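Local coordinates for outer membrane porin protein 32 (Delftia acidovorans, PDB 2FGQ) that forms anion-selective channels across the bacterial outer membrane as a homotrimeric porin and can bind D-malate, at residues A[272-278]-A[290-294]. Sequence-based numbering, arbitrary orientation.
Sequences HQITLGY and GNLAF
Ile274 and Phe294, Leu276 and Leu292, and Tyr278 and Gly290 form three antiparallel hydrogen-bonded pairs, each closed by two N-H...O=C bonds, as segments 272-278 and 290-294 run at 167° to each other. The bond from Leu292 N to Leu276 O, 2.8 Å long, is close to straight. Between these pairs come the non-hydrogen-bonded ones, Thr275 with Ala293 and Gly277 with Asn291, where CA-H...O contacts support the bonding; Gly277 CA, for instance, lies 3.2 Å from Gly290 O. A side chain at Gly277 would crowd that of Asn291. The two segments belong to a beta hairpin, neighbouring strands in the closed 16-stranded barrel of a Gram-negative porin. Ile274, Leu276, Leu292 and Phe294 share the outer surface of the barrel, which probably faces lipid and suits apolar groups; Leu292 also touches Val324 on the next strand. Gln273, Thr275, Asn291 and Ala293 occupy the inner face, which is buried by loop residues such as Phe107 and Ile112. With chi1 at -50° Thr275 holds OG1 beside its backbone N and swings CG2 anti to that N, so that CG2 lies 3.6 Å from Leu292 O. Thr275 OG1 meets Ala293 CB at 3.8 Å, a small partner well suited to so close a pairing. Thr275 OG1 also accepts a bond from Gln273 NE2 (3.0 Å), reached by an extended glutamine chain, though the bond is bent and tilted 30° out of the amide plane. Weak hydrogen bonds tie Gln273 NE2 to Ile112 O and Thr275 OG1 to Gly113 O. A valine in place of Thr275 would probably cost Gln273 NE2 this acceptor and Gly113 O its weak partner, leaving the amide held by Ile112 O.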
# COMPACT_ATOMS: atom_id res chain seq x y z
N HIS A 272 -22.71 1.43 -30.40
CA HIS A 272 -22.92 2.86 -30.37
C HIS A 272 -23.19 3.25 -28.92
O HIS A 272 -23.86 2.54 -28.17
CB HIS A 272 -24.19 3.26 -31.19
CG HIS A 272 -24.20 2.81 -32.62
ND1 HIS A 272 -23.92 3.66 -33.67
CD2 HIS A 272 -24.50 1.61 -33.18
CE1 HIS A 272 -24.01 3.00 -34.81
NE2 HIS A 272 -24.35 1.75 -34.55
N GLN A 273 -22.76 4.43 -28.54
CA GLN A 273 -22.93 4.89 -27.16
C GLN A 273 -23.31 6.35 -27.13
O GLN A 273 -22.79 7.13 -27.89
CB GLN A 273 -21.63 4.73 -26.37
CG GLN A 273 -21.87 4.89 -24.87
CD GLN A 273 -20.63 4.76 -24.05
OE1 GLN A 273 -19.68 4.06 -24.46
NE2 GLN A 273 -20.62 5.43 -22.86
N ILE A 274 -24.22 6.70 -26.24
CA ILE A 274 -24.56 8.08 -25.96
C ILE A 274 -24.50 8.27 -24.44
O ILE A 274 -25.04 7.47 -23.69
CB ILE A 274 -25.98 8.45 -26.47
CG1 ILE A 274 -26.15 8.15 -27.94
CG2 ILE A 274 -26.25 9.94 -26.23
CD1 ILE A 274 -27.66 8.15 -28.35
N THR A 275 -23.84 9.35 -24.02
CA THR A 275 -23.74 9.70 -22.63
C THR A 275 -24.07 11.16 -22.42
O THR A 275 -23.53 12.03 -23.11
CB THR A 275 -22.32 9.47 -22.16
OG1 THR A 275 -21.91 8.16 -22.54
CG2 THR A 275 -22.23 9.51 -20.62
N LEU A 276 -24.95 11.41 -21.45
CA LEU A 276 -25.27 12.73 -20.96
C LEU A 276 -24.73 12.88 -19.54
O LEU A 276 -24.93 12.01 -18.70
CB LEU A 276 -26.79 12.92 -20.94
CG LEU A 276 -27.25 14.26 -20.43
CD1 LEU A 276 -26.97 15.40 -21.43
CD2 LEU A 276 -28.77 14.15 -20.13
N GLY A 277 -24.09 13.99 -19.26
CA GLY A 277 -23.56 14.26 -17.93
C GLY A 277 -23.84 15.67 -17.44
O GLY A 277 -23.96 16.59 -18.21
N TYR A 278 -23.88 15.83 -16.13
CA TYR A 278 -24.02 17.12 -15.52
C TYR A 278 -23.07 17.17 -14.33
O TYR A 278 -22.97 16.21 -13.59
CB TYR A 278 -25.45 17.34 -15.03
CG TYR A 278 -25.71 18.79 -14.71
CD1 TYR A 278 -25.91 19.68 -15.74
CD2 TYR A 278 -25.72 19.27 -13.40
CE1 TYR A 278 -26.13 21.01 -15.52
CE2 TYR A 278 -25.96 20.67 -13.16
CZ TYR A 278 -26.14 21.51 -14.25
OH TYR A 278 -26.37 22.88 -14.12
N GLY A 290 -23.84 13.76 -12.17
CA GLY A 290 -24.61 12.64 -12.67
C GLY A 290 -24.26 12.32 -14.10
O GLY A 290 -24.03 13.23 -14.90
N ASN A 291 -24.17 11.03 -14.39
CA ASN A 291 -23.94 10.50 -15.72
C ASN A 291 -25.05 9.53 -16.07
O ASN A 291 -25.45 8.72 -15.22
CB ASN A 291 -22.63 9.71 -15.74
CG ASN A 291 -21.43 10.52 -15.41
OD1 ASN A 291 -20.48 10.00 -14.76
ND2 ASN A 291 -21.37 11.72 -15.91
N LEU A 292 -25.56 9.63 -17.30
CA LEU A 292 -26.57 8.73 -17.84
C LEU A 292 -26.04 8.23 -19.16
O LEU A 292 -25.77 9.05 -20.04
CB LEU A 292 -27.89 9.49 -18.07
CG LEU A 292 -29.04 8.75 -18.75
CD1 LEU A 292 -29.48 7.52 -18.00
CD2 LEU A 292 -30.22 9.71 -18.96
N ALA A 293 -25.97 6.93 -19.34
CA ALA A 293 -25.42 6.40 -20.59
C ALA A 293 -26.25 5.26 -21.15
O ALA A 293 -26.91 4.50 -20.44
CB ALA A 293 -24.04 5.92 -20.36
N PHE A 294 -26.19 5.15 -22.47
CA PHE A 294 -26.89 4.12 -23.22
C PHE A 294 -25.91 3.55 -24.21
O PHE A 294 -25.34 4.29 -25.00
CB PHE A 294 -28.11 4.72 -23.96
CG PHE A 294 -28.92 3.71 -24.70
CD1 PHE A 294 -29.66 2.76 -24.02
CD2 PHE A 294 -28.95 3.72 -26.11
CE1 PHE A 294 -30.43 1.81 -24.72
CE2 PHE A 294 -29.70 2.78 -26.81
CZ PHE A 294 -30.45 1.83 -26.11